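Local coordinates for protein putative dehydratase (Mesorhizobium loti, PDB 2POZ) that is of unknown function but probably acts as a lyase, perhaps a dehydratase, of the mandelate racemase/muconate lactonizing enzyme type, at residues A[277-282]-A[288-293]; A[295-300]-A[325-330]; A[210-215]-A[239-244]. One frame throughout, in Å; residues are numbered along the deposited sequence.

Overall arrangement
All three contacts lie in the C-terminal, enolase-like barrel domain. Along the chain interaction 3 comes first, then interaction 1, then interaction 2, each closing before the next opens. Interactions 1 and 2 are neighbours on helix 287-298, with centres about 10 Å apart, and Ile277 CD1 touches Ala297 CB at 3.7 Å. One fastens the first half of that helix to the loop preceding it, the other its C-terminal part to the loop after helix 312-324. Interaction 3 joins helices 212-222 and 239-248, its centre about 25 Å from either of the others. All three border other subunits of the octamer, so barrel packing and assembly meet at each one.

Interaction 1. Residues A[277-282]-A[288-293]; sequences IQPDIG and METKKI
In a beta-alpha unit of the enolase-type barrel, the chain leaving strand 276-277 packs against helix 287-298, and Ile277, Pro279 and Ile281 meet Thr290 and Ile293 on one helical face. The two helix positions are three apart in sequence, almost one turn, and point to the same side. Ile277 reaches the helix through its CD1, which touches Ile293 CG2 at 3.7 Å; this is possible because CG1 sits between the backbone N and the carbonyl carbon (chi1 60°). The two side chains meet at a slant. Next along, Pro279 presents its CG to Thr290 CG2, 3.8 Å away. Ile281 crosses Thr290 at about a right angle, its CG2 lying 4.0 Å from Thr290 CB, while Thr290 OG1 comes within 3.7 Å of Ile281 CA. That hydroxyl is not left to apolar company, for it hydrogen-bonds the carbonyl of Gly286, one turn back along the chain. The loop is shaped by an Asx turn: Asp280 OD1 accepts from Gly282 N at 2.7 Å, the donor lying 25° out of the carboxylate plane on the anti side. Asp280 OD2 is bonded to His307 ND1. Phe265 of helix 261-269 touches Ile277, Pro279 and Ile293, closing one flank of this buried packing. A strand, a loop and a returning helix joined by apolar contacts are the repeating element of the TIM-type barrel.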
# COMPACT_ATOMS: atom_id res chain seq x y z
N ILE A 277 -10.64 16.74 15.44
CA ILE A 277 -11.93 16.09 15.21
C ILE A 277 -12.97 16.89 15.97
O ILE A 277 -12.68 17.46 17.01
CB ILE A 277 -11.96 14.60 15.65
CG1 ILE A 277 -11.69 14.48 17.15
CG2 ILE A 277 -10.96 13.80 14.83
CD1 ILE A 277 -12.02 13.10 17.69
N GLN A 278 -14.19 16.91 15.44
CA GLN A 278 -15.27 17.69 16.04
C GLN A 278 -16.53 16.89 16.30
O GLN A 278 -17.60 17.22 15.78
CB GLN A 278 -15.60 18.86 15.12
CG GLN A 278 -14.39 19.70 14.75
CD GLN A 278 -14.66 20.61 13.56
OE1 GLN A 278 -14.80 20.14 12.43
NE2 GLN A 278 -14.73 21.91 13.82
N PRO A 279 -16.44 15.82 17.09
CA PRO A 279 -17.64 15.03 17.36
C PRO A 279 -18.66 15.83 18.14
O PRO A 279 -18.31 16.75 18.88
CB PRO A 279 -17.11 13.85 18.17
CG PRO A 279 -16.00 14.48 18.96
CD PRO A 279 -15.30 15.35 17.90
N ASP A 280 -19.93 15.48 17.98
CA ASP A 280 -21.02 16.15 18.70
C ASP A 280 -21.55 15.09 19.67
O ASP A 280 -21.95 14.01 19.23
CB ASP A 280 -22.12 16.55 17.71
CG ASP A 280 -23.25 17.33 18.38
OD1 ASP A 280 -23.64 16.99 19.52
OD2 ASP A 280 -23.74 18.29 17.75
N ILE A 281 -21.57 15.38 20.97
CA ILE A 281 -22.05 14.36 21.92
C ILE A 281 -23.49 13.97 21.66
O ILE A 281 -23.94 12.91 22.10
CB ILE A 281 -21.92 14.79 23.40
CG1 ILE A 281 -22.81 16.00 23.69
CG2 ILE A 281 -20.46 15.08 23.75
CD1 ILE A 281 -22.94 16.29 25.19
N GLY A 282 -24.22 14.82 20.93
CA GLY A 282 -25.62 14.55 20.61
C GLY A 282 -25.84 13.72 19.36
O GLY A 282 -26.98 13.39 19.01
N MSE A 288 -20.02 9.05 26.97
CA MSE A 288 -18.95 8.08 27.12
C MSE A 288 -18.39 7.68 25.76
O MSE A 288 -17.18 7.57 25.59
CB MSE A 288 -19.44 6.85 27.89
CG MSE A 288 -18.40 5.73 28.02
SE MSE A 288 -16.72 6.30 28.81
CE MSE A 288 -17.14 5.96 30.69
N GLU A 289 -19.27 7.48 24.78
CA GLU A 289 -18.81 7.12 23.44
C GLU A 289 -17.88 8.23 22.91
O GLU A 289 -16.84 7.95 22.32
CB GLU A 289 -20.01 6.94 22.50
CG GLU A 289 -19.67 6.53 21.07
CD GLU A 289 -18.99 5.16 20.97
OE1 GLU A 289 -19.15 4.33 21.90
OE2 GLU A 289 -18.30 4.91 19.96
N THR A 290 -18.24 9.48 23.15
CA THR A 290 -17.40 10.57 22.69
C THR A 290 -16.09 10.62 23.48
O THR A 290 -15.04 10.94 22.93
CB THR A 290 -18.14 11.92 22.77
OG1 THR A 290 -19.30 11.86 21.93
CG2 THR A 290 -17.24 13.06 22.26
N LYS A 291 -16.16 10.31 24.77
CA LYS A 291 -14.94 10.28 25.57
C LYS A 291 -14.01 9.20 24.97
O LYS A 291 -12.80 9.41 24.85
CB LYS A 291 -15.24 9.95 27.04
CG LYS A 291 -13.99 9.76 27.90
CD LYS A 291 -14.33 9.50 29.36
CE LYS A 291 -13.08 9.17 30.17
NZ LYS A 291 -12.01 10.21 30.03
N LYS A 292 -14.59 8.07 24.58
CA LYS A 292 -13.82 6.98 23.97
C LYS A 292 -13.23 7.44 22.64
O LYS A 292 -12.06 7.15 22.33
CB LYS A 292 -14.71 5.76 23.73
CG LYS A 292 -15.17 5.09 25.03
CD LYS A 292 -16.23 4.04 24.77
CE LYS A 292 -16.55 3.27 26.04
NZ LYS A 292 -17.66 2.32 25.82
N ILE A 293 -14.03 8.14 21.85
CA ILE A 293 -13.57 8.66 20.57
C ILE A 293 -12.38 9.61 20.80
O ILE A 293 -11.38 9.54 20.09
CB ILE A 293 -14.70 9.41 19.83
CG1 ILE A 293 -15.75 8.40 19.35
CG2 ILE A 293 -14.14 10.23 18.66
CD1 ILE A 293 -16.98 9.03 18.76

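Interaction 2. Residues A[295-300]-A[325-330]; sequences AMAEAY and ITNFMI
Glu298 lays its CG against the side chain of Asn327, with Glu298 CG 3.4 Å from Asn327 CG, so the acidic side chain passes obliquely across the amide. Glu298 has an unstaggered first torsion (chi1 -102°) but is extended beyond CG, which carries its carboxylate past the amide; the two planes are 35° apart. Asn327 CG is placed between its own backbone N and carbonyl carbon (chi1 58°), turning the amide toward the helix. There ND2 packs on Ala297 CB at 3.8 Å and donates to the carbonyls of Cys294 and Met302. The other end, OD1, accepts from a water at 2.6 Å; the same water makes a weak bond to Glu298 OE2 at 3.5 Å. Thr326 OG1 is modelled as donating to Glu298 OE1, but their separation of 2.3 Å is too short to trust. A leucine here has no amide, and the Cys294 and Met302 carbonyls and the water would probably be left without this partner. Glu298 OE2 also forms a salt bridge with Arg262 of the second subunit, tying the carboxylate to the interface. Within the chain, the contact joins the C-terminal part of helix 287-298 to the loop after helix 312-324, where Asn327 and Met329 bond to the backbone of Val304 in barrel strand 303-304, while Phe269 of helix 261-269 covers Ala297.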
# COMPACT_ATOMS: atom_id res chain seq x y z
N ALA A 295 -10.32 9.62 23.34
CA ALA A 295 -9.18 8.85 23.82
C ALA A 295 -8.45 8.22 22.63
O ALA A 295 -7.22 8.20 22.58
CB ALA A 295 -9.65 7.77 24.80
N MSE A 296 -9.22 7.72 21.66
CA MSE A 296 -8.64 7.13 20.46
C MSE A 296 -7.91 8.19 19.66
O MSE A 296 -6.83 7.96 19.12
CB MSE A 296 -9.74 6.53 19.57
CG MSE A 296 -10.29 5.20 20.01
SE MSE A 296 -11.54 4.52 18.66
CE MSE A 296 -10.29 4.19 17.22
N ALA A 297 -8.52 9.37 19.58
CA ALA A 297 -7.93 10.48 18.83
C ALA A 297 -6.54 10.81 19.34
O ALA A 297 -5.65 11.15 18.55
CB ALA A 297 -8.83 11.69 18.93
N GLU A 298 -6.34 10.70 20.65
CA GLU A 298 -5.04 10.98 21.25
C GLU A 298 -3.97 10.03 20.74
O GLU A 298 -2.79 10.39 20.68
CB GLU A 298 -5.13 10.88 22.78
CG GLU A 298 -5.20 12.22 23.46
CD GLU A 298 -5.18 12.13 24.98
OE1 GLU A 298 -4.69 13.09 25.62
OE2 GLU A 298 -5.66 11.12 25.53
N ALA A 299 -4.36 8.82 20.37
CA ALA A 299 -3.40 7.85 19.85
C ALA A 299 -2.98 8.23 18.44
O ALA A 299 -2.09 7.61 17.85
CB ALA A 299 -4.01 6.46 19.86
N TYR A 300 -3.63 9.26 17.89
CA TYR A 300 -3.31 9.71 16.54
C TYR A 300 -2.81 11.15 16.52
O TYR A 300 -2.84 11.80 15.48
CB TYR A 300 -4.52 9.55 15.62
CG TYR A 300 -4.79 8.11 15.27
CD1 TYR A 300 -5.53 7.29 16.12
CD2 TYR A 300 -4.25 7.55 14.11
CE1 TYR A 300 -5.73 5.94 15.82
CE2 TYR A 300 -4.44 6.21 13.81
CZ TYR A 300 -5.18 5.41 14.67
OH TYR A 300 -5.35 4.07 14.36
N ILE A 325 -11.59 15.52 29.18
CA ILE A 325 -10.64 15.03 28.19
C ILE A 325 -9.28 15.72 28.21
O ILE A 325 -9.17 16.93 28.44
CB ILE A 325 -11.23 15.12 26.75
CG1 ILE A 325 -11.70 16.54 26.45
CG2 ILE A 325 -12.38 14.13 26.60
CD1 ILE A 325 -12.16 16.73 25.02
N THR A 326 -8.24 14.93 27.98
CA THR A 326 -6.89 15.44 28.00
C THR A 326 -6.48 16.17 26.72
O THR A 326 -5.59 17.02 26.75
CB THR A 326 -5.88 14.30 28.28
OG1 THR A 326 -6.16 13.21 27.41
CG2 THR A 326 -6.02 13.81 29.71
N ASN A 327 -7.13 15.85 25.60
CA ASN A 327 -6.80 16.49 24.32
C ASN A 327 -7.86 17.49 23.84
O ASN A 327 -8.21 17.53 22.67
CB ASN A 327 -6.54 15.42 23.24
CG ASN A 327 -7.73 14.47 23.03
OD1 ASN A 327 -8.56 14.27 23.92
ND2 ASN A 327 -7.79 13.87 21.84
N PHE A 328 -8.35 18.30 24.77
CA PHE A 328 -9.35 19.32 24.44
C PHE A 328 -8.68 20.52 23.79
O PHE A 328 -7.61 20.94 24.23
CB PHE A 328 -10.07 19.78 25.71
CG PHE A 328 -10.94 21.00 25.49
CD1 PHE A 328 -12.17 20.89 24.84
CD2 PHE A 328 -10.52 22.25 25.92
CE1 PHE A 328 -12.96 22.01 24.61
CE2 PHE A 328 -11.30 23.38 25.69
CZ PHE A 328 -12.52 23.27 25.04
N MSE A 329 -9.30 21.07 22.75
CA MSE A 329 -8.76 22.23 22.08
C MSE A 329 -9.54 23.52 22.40
O MSE A 329 -9.01 24.45 23.00
CB MSE A 329 -8.75 22.03 20.57
CG MSE A 329 -8.23 23.23 19.80
SE MSE A 329 -8.50 23.08 17.88
CE MSE A 329 -8.11 24.92 17.37
N ILE A 330 -10.80 23.57 21.98
CA ILE A 330 -11.61 24.76 22.18
C ILE A 330 -13.10 24.40 22.10
O ILE A 330 -13.47 23.39 21.51
CB ILE A 330 -11.24 25.79 21.07
CG1 ILE A 330 -11.84 27.17 21.37
CG2 ILE A 330 -11.70 25.28 19.72
CD1 ILE A 330 -11.29 28.26 20.45
O HOH W 1 -8.95 12.22 25.55

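Interaction 3. Residues A[210-215]-A[239-244]; sequences LTTDET and NGALKV
With chi1 at -57°, Thr212 sets its methyl CG2 anti to the backbone N and its OG1 anti to the carbonyl carbon, a setting in which each branch has its own partner on helix 239-248. The hydroxyl branch comes against Ala241, OG1 lying 3.6 Å from Ala241 CB. The methyl branch meets Val244, whose CG1 is anti to its own backbone N (chi1 173°), at a looser 4.2 Å between Thr212 CG2 and Val244 CG1. One threonine thus spans two residues three apart on the facing helix, nearly a full turn. The area buried is only 98 Å², and the backbones come closest at Thr212 CA and Ala241 CA, 6.4 Å apart, which short side chains permit. These helices follow neighbouring parallel strands, 201-205 and 227-231, and the segment between the two contact regions supplies the rest of the first helix and the second strand: they are adjacent outer helices of a TIM-type barrel, touching near their N-terminal ends. The first helix start is stiffened locally. Thr211 OG1 donates to Asp213 OD1 at 2.7 Å, approaching nearly along the C-O direction, and the same oxygen takes a weak bond from Glu214 N. Before the helix, Leu210 N donates to Thr215 OG1 at 3.0 Å with an angle of 152°, pinning the entering chain to the first turn. The polar end of Thr212 is engaged across the assembly: its OG1 is hydrogen-bonded to Asn301 ND2 of the fourth subunit, and that asparagine also packs on Ala241. Beside it, Asp213 OD2 and Glu214 OE2 both make salt bridges to Arg303 of that neighbouring subunit.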
# COMPACT_ATOMS: atom_id res chain seq x y z
N LEU A 210 -16.38 22.22 -2.37
CA LEU A 210 -16.70 22.05 -3.78
C LEU A 210 -16.04 20.75 -4.23
O LEU A 210 -15.83 19.85 -3.42
CB LEU A 210 -16.11 23.23 -4.56
CG LEU A 210 -16.34 24.62 -3.97
CD1 LEU A 210 -15.58 25.64 -4.80
CD2 LEU A 210 -17.83 24.94 -3.93
N THR A 211 -15.72 20.65 -5.51
CA THR A 211 -15.02 19.46 -5.99
C THR A 211 -13.59 19.63 -5.48
O THR A 211 -13.17 20.74 -5.13
CB THR A 211 -15.04 19.35 -7.53
OG1 THR A 211 -14.77 20.63 -8.13
CG2 THR A 211 -16.41 18.86 -8.00
N THR A 212 -12.85 18.53 -5.43
CA THR A 212 -11.49 18.54 -4.91
C THR A 212 -10.58 19.62 -5.46
O THR A 212 -9.97 20.37 -4.70
CB THR A 212 -10.84 17.16 -5.10
OG1 THR A 212 -11.65 16.17 -4.46
CG2 THR A 212 -9.45 17.12 -4.48
N ASP A 213 -10.48 19.70 -6.78
CA ASP A 213 -9.62 20.69 -7.42
C ASP A 213 -9.91 22.14 -6.97
O ASP A 213 -9.00 22.84 -6.53
CB ASP A 213 -9.71 20.56 -8.95
CG ASP A 213 -11.15 20.65 -9.48
OD1 ASP A 213 -12.11 20.47 -8.70
OD2 ASP A 213 -11.31 20.90 -10.70
N GLU A 214 -11.16 22.57 -7.08
CA GLU A 214 -11.51 23.92 -6.70
C GLU A 214 -11.37 24.17 -5.20
O GLU A 214 -11.06 25.28 -4.78
CB GLU A 214 -12.93 24.26 -7.16
CG GLU A 214 -13.08 24.40 -8.67
CD GLU A 214 -12.09 25.39 -9.27
OE1 GLU A 214 -11.88 26.48 -8.69
OE2 GLU A 214 -11.52 25.08 -10.33
N THR A 215 -11.59 23.14 -4.39
CA THR A 215 -11.46 23.30 -2.94
C THR A 215 -9.99 23.55 -2.59
O THR A 215 -9.68 24.42 -1.78
CB THR A 215 -11.96 22.05 -2.19
OG1 THR A 215 -13.39 21.97 -2.32
CG2 THR A 215 -11.58 22.13 -0.72
N ASN A 239 -13.74 10.10 1.98
CA ASN A 239 -12.49 10.18 2.74
C ASN A 239 -11.24 10.15 1.86
O ASN A 239 -10.14 10.46 2.32
CB ASN A 239 -12.42 9.06 3.77
CG ASN A 239 -13.42 9.26 4.89
OD1 ASN A 239 -13.66 10.39 5.32
ND2 ASN A 239 -14.01 8.17 5.37
N GLY A 240 -11.41 9.76 0.60
CA GLY A 240 -10.28 9.73 -0.31
C GLY A 240 -9.95 11.18 -0.65
O GLY A 240 -8.78 11.58 -0.67
N ALA A 241 -10.98 11.97 -0.92
CA ALA A 241 -10.78 13.37 -1.24
C ALA A 241 -10.18 14.06 -0.01
O ALA A 241 -9.30 14.91 -0.14
CB ALA A 241 -12.11 14.03 -1.61
N LEU A 242 -10.64 13.68 1.18
CA LEU A 242 -10.12 14.27 2.41
C LEU A 242 -8.61 14.11 2.53
O LEU A 242 -7.90 15.06 2.87
CB LEU A 242 -10.80 13.65 3.64
CG LEU A 242 -10.35 14.16 5.02
CD1 LEU A 242 -10.54 15.67 5.11
CD2 LEU A 242 -11.17 13.47 6.10
N LYS A 243 -8.09 12.92 2.24
CA LYS A 243 -6.65 12.71 2.34
C LYS A 243 -5.89 13.49 1.27
O LYS A 243 -4.87 14.11 1.55
CB LYS A 243 -6.28 11.23 2.25
CG LYS A 243 -4.77 11.02 2.40
CD LYS A 243 -4.41 9.68 3.02
CE LYS A 243 -2.93 9.63 3.36
NZ LYS A 243 -2.53 10.75 4.28
N VAL A 244 -6.39 13.45 0.04
CA VAL A 244 -5.76 14.17 -1.06
C VAL A 244 -5.69 15.66 -0.73
O VAL A 244 -4.65 16.30 -0.90
CB VAL A 244 -6.56 13.99 -2.37
CG1 VAL A 244 -5.98 14.89 -3.46
CG2 VAL A 244 -6.50 12.54 -2.81